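Local coordinates for protein aromatic-amino-acid:2-oxoglutarate transaminase (Candida albicans, PDB 6HND) that probably transfers the amino group of aromatic amino acids, and perhaps of 2-aminoadipate, to a 2-oxo acid with the help of pyridoxal 5'-phosphate, at residues 451-462 with 479-489. Residues are numbered along the deposited sequence; the frame is centred on the assembly and turned at random.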
loop_
_atom_site.group_PDB
_atom_site.type_symbol
_atom_site.label_atom_id
_atom_site.label_comp_id
_atom_site.label_asym_id
_atom_site.label_seq_id
_atom_site.Cartn_x
_atom_site.Cartn_y
_atom_site.Cartn_z
ATOM N N VAL B 451 28.211 -27.139 10.732
ATOM C CA VAL B 451 27.966 -26.246 9.554
ATOM C C VAL B 451 27.655 -24.814 10.017
ATOM O O VAL B 451 28.360 -23.886 9.567
ATOM C CB VAL B 451 26.842 -26.775 8.639
ATOM C CG1 VAL B 451 26.447 -25.731 7.608
ATOM C CG2 VAL B 451 27.249 -28.068 7.944
ATOM N N LEU B 452 26.609 -24.641 10.827
ATOM C CA LEU B 452 26.177 -23.319 11.359
ATOM C C LEU B 452 27.350 -22.629 12.066
ATOM O O LEU B 452 27.606 -21.447 11.782
ATOM C CB LEU B 452 25.013 -23.514 12.329
ATOM C CG LEU B 452 23.719 -24.022 11.701
ATOM C CD1 LEU B 452 22.598 -24.033 12.735
ATOM C CD2 LEU B 452 23.335 -23.170 10.503
ATOM N N GLN B 453 28.044 -23.343 12.943
ATOM C CA GLN B 453 29.122 -22.747 13.757
ATOM C C GLN B 453 30.238 -22.235 12.831
ATOM O O GLN B 453 30.675 -21.093 13.020
ATOM C CB GLN B 453 29.625 -23.767 14.774
ATOM C CG GLN B 453 30.703 -23.211 15.689
ATOM C CD GLN B 453 31.561 -24.298 16.287
ATOM O OE1 GLN B 453 32.275 -25.029 15.581
ATOM N NE2 GLN B 453 31.496 -24.400 17.611
ATOM N N LYS B 454 30.698 -23.031 11.861
ATOM C CA LYS B 454 31.848 -22.639 10.991
ATOM C C LYS B 454 31.408 -21.568 9.994
ATOM O O LYS B 454 32.235 -20.693 9.628
ATOM C CB LYS B 454 32.426 -23.835 10.232
ATOM C CG LYS B 454 33.154 -24.863 11.087
ATOM C CD LYS B 454 34.124 -24.233 12.068
ATOM C CE LYS B 454 35.165 -25.209 12.565
ATOM N NZ LYS B 454 36.080 -24.550 13.514
ATOM N N MET B 455 30.170 -21.656 9.518
ATOM C CA MET B 455 29.650 -20.659 8.548
ATOM C C MET B 455 29.569 -19.298 9.253
ATOM O O MET B 455 29.946 -18.312 8.614
ATOM C CB MET B 455 28.295 -21.086 7.962
ATOM C CG MET B 455 28.403 -22.247 6.952
ATOM S SD MET B 455 29.386 -21.854 5.458
ATOM C CE MET B 455 28.374 -20.550 4.761
ATOM N N LYS B 456 29.179 -19.245 10.534
ATOM C CA LYS B 456 29.107 -17.964 11.311
ATOM C C LYS B 456 30.517 -17.396 11.501
ATOM O O LYS B 456 30.701 -16.199 11.309
ATOM C CB LYS B 456 28.413 -18.134 12.664
ATOM C CG LYS B 456 26.911 -18.318 12.591
ATOM C CD LYS B 456 26.318 -18.952 13.841
ATOM C CE LYS B 456 24.842 -19.274 13.683
ATOM N NZ LYS B 456 24.337 -20.070 14.828
ATOM N N LEU B 457 31.477 -18.252 11.829
ATOM C CA LEU B 457 32.892 -17.869 12.024
ATOM C C LEU B 457 33.437 -17.319 10.701
ATOM O O LEU B 457 34.076 -16.255 10.729
ATOM C CB LEU B 457 33.659 -19.106 12.504
ATOM C CG LEU B 457 34.905 -18.821 13.336
ATOM C CD1 LEU B 457 34.569 -17.936 14.524
ATOM C CD2 LEU B 457 35.561 -20.113 13.785
ATOM N N LEU B 458 33.111 -17.979 9.579
ATOM C CA LEU B 458 33.541 -17.563 8.218
ATOM C C LEU B 458 32.889 -16.222 7.872
ATOM O O LEU B 458 33.558 -15.375 7.232
ATOM C CB LEU B 458 33.177 -18.663 7.215
ATOM C CG LEU B 458 33.537 -18.397 5.758
ATOM C CD1 LEU B 458 34.980 -17.932 5.611
ATOM C CD2 LEU B 458 33.287 -19.642 4.904
ATOM N N LEU B 459 31.642 -16.004 8.301
ATOM C CA LEU B 459 30.937 -14.728 8.014
ATOM C C LEU B 459 31.723 -13.577 8.665
ATOM O O LEU B 459 32.020 -12.591 7.954
ATOM C CB LEU B 459 29.495 -14.784 8.524
ATOM C CG LEU B 459 28.623 -13.590 8.119
ATOM C CD1 LEU B 459 28.495 -13.483 6.601
ATOM C CD2 LEU B 459 27.241 -13.661 8.776
ATOM N N TRP B 460 32.090 -13.703 9.947
ATOM C CA TRP B 460 32.926 -12.684 10.632
ATOM C C TRP B 460 34.181 -12.401 9.790
ATOM O O TRP B 460 34.502 -11.223 9.614
ATOM C CB TRP B 460 33.298 -13.118 12.046
ATOM C CG TRP B 460 32.165 -13.063 13.011
ATOM C CD1 TRP B 460 31.574 -14.113 13.658
ATOM C CD2 TRP B 460 31.485 -11.876 13.444
ATOM N NE1 TRP B 460 30.580 -13.650 14.474
ATOM C CE2 TRP B 460 30.494 -12.288 14.357
ATOM C CE3 TRP B 460 31.614 -10.516 13.148
ATOM C CZ2 TRP B 460 29.636 -11.377 14.969
ATOM C CZ3 TRP B 460 30.758 -9.620 13.744
ATOM C CH2 TRP B 460 29.783 -10.046 14.642
ATOM N N LYS B 461 34.838 -13.438 9.256
ATOM C CA LYS B 461 36.059 -13.306 8.413
ATOM C C LYS B 461 35.793 -12.463 7.148
ATOM O O LYS B 461 36.632 -11.598 6.806
ATOM C CB LYS B 461 36.574 -14.689 8.010
ATOM C CG LYS B 461 38.023 -14.702 7.566
ATOM C CD LYS B 461 38.933 -14.017 8.574
ATOM C CE LYS B 461 40.354 -14.501 8.519
ATOM N NZ LYS B 461 41.205 -13.671 9.393
ATOM N N LEU B 462 34.692 -12.728 6.446
ATOM C CA LEU B 462 34.299 -11.964 5.230
ATOM C C LEU B 462 34.110 -10.496 5.629
ATOM O O LEU B 462 34.652 -9.616 4.925
ATOM C CB LEU B 462 32.999 -12.516 4.626
ATOM C CG LEU B 462 33.001 -13.966 4.139
ATOM C CD1 LEU B 462 31.703 -14.255 3.429
ATOM C CD2 LEU B 462 34.148 -14.254 3.214
ATOM N N LEU B 479 15.586 -24.059 10.326
ATOM C CA LEU B 479 17.056 -24.080 10.424
ATOM C C LEU B 479 17.535 -25.513 10.671
ATOM O O LEU B 479 18.436 -25.935 9.945
ATOM C CB LEU B 479 17.476 -23.124 11.544
ATOM C CG LEU B 479 18.981 -22.870 11.646
ATOM C CD1 LEU B 479 19.596 -22.692 10.260
ATOM C CD2 LEU B 479 19.267 -21.660 12.528
ATOM N N GLU B 480 16.950 -26.237 11.631
ATOM C CA GLU B 480 17.375 -27.626 11.961
ATOM C C GLU B 480 17.239 -28.474 10.697
ATOM O O GLU B 480 18.180 -29.214 10.336
ATOM C CB GLU B 480 16.556 -28.216 13.116
ATOM C CG GLU B 480 17.298 -28.211 14.449
ATOM C CD GLU B 480 18.597 -29.009 14.444
ATOM O OE1 GLU B 480 19.610 -28.455 14.901
ATOM O OE2 GLU B 480 18.599 -30.172 13.943
ATOM N N PHE B 481 16.113 -28.341 10.011
ATOM C CA PHE B 481 15.839 -29.144 8.802
ATOM C C PHE B 481 16.948 -28.959 7.764
ATOM O O PHE B 481 17.364 -29.966 7.190
ATOM C CB PHE B 481 14.514 -28.719 8.187
ATOM C CG PHE B 481 14.071 -29.573 7.029
ATOM C CD1 PHE B 481 13.426 -30.786 7.250
ATOM C CD2 PHE B 481 14.260 -29.135 5.726
ATOM C CE1 PHE B 481 12.983 -31.551 6.176
ATOM C CE2 PHE B 481 13.784 -29.885 4.661
ATOM C CZ PHE B 481 13.152 -31.095 4.885
ATOM N N SER B 482 17.370 -27.714 7.519
ATOM C CA SER B 482 18.214 -27.313 6.367
ATOM C C SER B 482 19.701 -27.136 6.739
ATOM O O SER B 482 20.499 -26.860 5.850
ATOM C CB SER B 482 17.622 -26.077 5.780
ATOM O OG SER B 482 16.291 -26.339 5.395
ATOM N N LYS B 483 20.054 -27.311 8.000
ATOM C CA LYS B 483 21.417 -27.187 8.590
ATOM C C LYS B 483 22.473 -27.710 7.612
ATOM O O LYS B 483 23.435 -26.965 7.301
ATOM C CB LYS B 483 21.483 -28.017 9.888
ATOM C CG LYS B 483 22.110 -27.351 11.098
ATOM C CD LYS B 483 22.623 -28.327 12.161
ATOM C CE LYS B 483 21.599 -29.346 12.621
ATOM N NZ LYS B 483 21.815 -30.669 11.989
ATOM N N ASP B 484 22.324 -28.968 7.190
ATOM C CA ASP B 484 23.371 -29.702 6.426
ATOM C C ASP B 484 23.563 -29.116 5.024
ATOM O O ASP B 484 24.603 -29.388 4.473
ATOM C CB ASP B 484 23.061 -31.190 6.305
ATOM C CG ASP B 484 23.211 -31.928 7.621
ATOM O OD1 ASP B 484 24.028 -31.475 8.469
ATOM O OD2 ASP B 484 22.502 -32.943 7.784
ATOM N N ARG B 485 22.614 -28.348 4.478
ATOM C CA ARG B 485 22.736 -27.725 3.133
ATOM C C ARG B 485 22.935 -26.211 3.251
ATOM O O ARG B 485 22.868 -25.506 2.208
ATOM C CB ARG B 485 21.516 -28.141 2.312
ATOM C CG ARG B 485 21.500 -29.635 2.046
ATOM C CD ARG B 485 20.283 -30.078 1.288
ATOM N NE ARG B 485 19.099 -29.888 2.096
ATOM C CZ ARG B 485 18.767 -30.600 3.160
ATOM N NH1 ARG B 485 19.536 -31.589 3.588
ATOM N NH2 ARG B 485 17.657 -30.304 3.815
ATOM N N SER B 486 23.234 -25.725 4.457
ATOM C CA SER B 486 23.329 -24.280 4.792
ATOM C C SER B 486 24.743 -23.778 4.533
ATOM O O SER B 486 24.988 -22.581 4.807
ATOM C CB SER B 486 22.931 -24.026 6.210
ATOM O OG SER B 486 21.536 -24.194 6.350
ATOM N N ASN B 487 25.613 -24.641 3.994
ATOM C CA ASN B 487 27.051 -24.318 3.749
ATOM C C ASN B 487 27.199 -23.454 2.489
ATOM O O ASN B 487 27.955 -23.821 1.582
ATOM C CB ASN B 487 27.908 -25.588 3.678
ATOM C CG ASN B 487 27.453 -26.554 2.599
ATOM O OD1 ASN B 487 26.245 -26.732 2.380
ATOM N ND2 ASN B 487 28.423 -27.136 1.903
ATOM N N PHE B 488 26.531 -22.308 2.423
ATOM C CA PHE B 488 26.677 -21.418 1.247
ATOM C C PHE B 488 26.380 -19.983 1.645
ATOM O O PHE B 488 25.638 -19.774 2.596
ATOM C CB PHE B 488 25.801 -21.853 0.066
ATOM C CG PHE B 488 24.313 -21.711 0.245
ATOM C CD1 PHE B 488 23.562 -22.741 0.790
ATOM C CD2 PHE B 488 23.651 -20.580 -0.195
ATOM C CE1 PHE B 488 22.179 -22.632 0.890
ATOM C CE2 PHE B 488 22.277 -20.449 -0.053
ATOM C CZ PHE B 488 21.544 -21.470 0.499
ATOM N N PHE B 489 26.928 -19.053 0.879
ATOM C CA PHE B 489 26.528 -17.631 0.888
ATOM C C PHE B 489 25.806 -17.324 -0.420
ATOM O O PHE B 489 26.193 -17.863 -1.459
ATOM C CB PHE B 489 27.748 -16.735 1.061
ATOM C CG PHE B 489 28.508 -16.977 2.329
ATOM C CD1 PHE B 489 27.993 -16.562 3.551
ATOM C CD2 PHE B 489 29.759 -17.577 2.296
ATOM C CE1 PHE B 489 28.697 -16.789 4.725
ATOM C CE2 PHE B 489 30.450 -17.831 3.478
ATOM C CZ PHE B 489 29.919 -17.434 4.685
#
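A Met-aromatic contact joins helix 451-465 to the start of strand 488-492, where Met-455 covers one face of the Phe-489 ring. Met-455 CE lies 3.7 Å from the centroid of the Phe-489 ring, 19° off the normal, in a CH-pi contact displaced toward the rim. SD stands farther out, in an oblique position. The methionine chain bends twice, at chi2 and chi3, and this brings CE over the ring. Met-455 CE is also 3.5 Å from Phe-488 N.

Leu-462 covers the opposite face of Phe-489, with CD1 3.9 Å from the centroid. Met-455 and Leu-462, two helical turns apart, thus hold the ring between them. From the intervening turn, Leu-458 comes in at the edge, its CD2 3.7 Å from CE2 of Phe-489, and Leu-459 CD1 approaches CE1 of the ring obliquely. The helix packs here on the antiparallel sheet of the small, C-terminal domain of the aminotransferase fold, in which Ile-443 of the adjoining strand 438-443 also touches Met-455, Leu-458 and Phe-489.

At its first turn the helix meets the segment leading into the strand. With chi1 at 170°, Val-451 turns CG1 away from its own N and onto the backbone of 483-487, 3.3 Å from Lys-483 O. Leu-452 meets Leu-479 tip to tip, CD2 to CD1 at 3.8 Å, and crosses the aliphatic part of Lys-483 at about a right angle. No hydrogen bond links the two segments. Within 479-489, Ser-486 OG donates to Ser-482 O (2.9 Å) from above the carbonyl plane, while Arg-485 N reaches that oxygen from the other face.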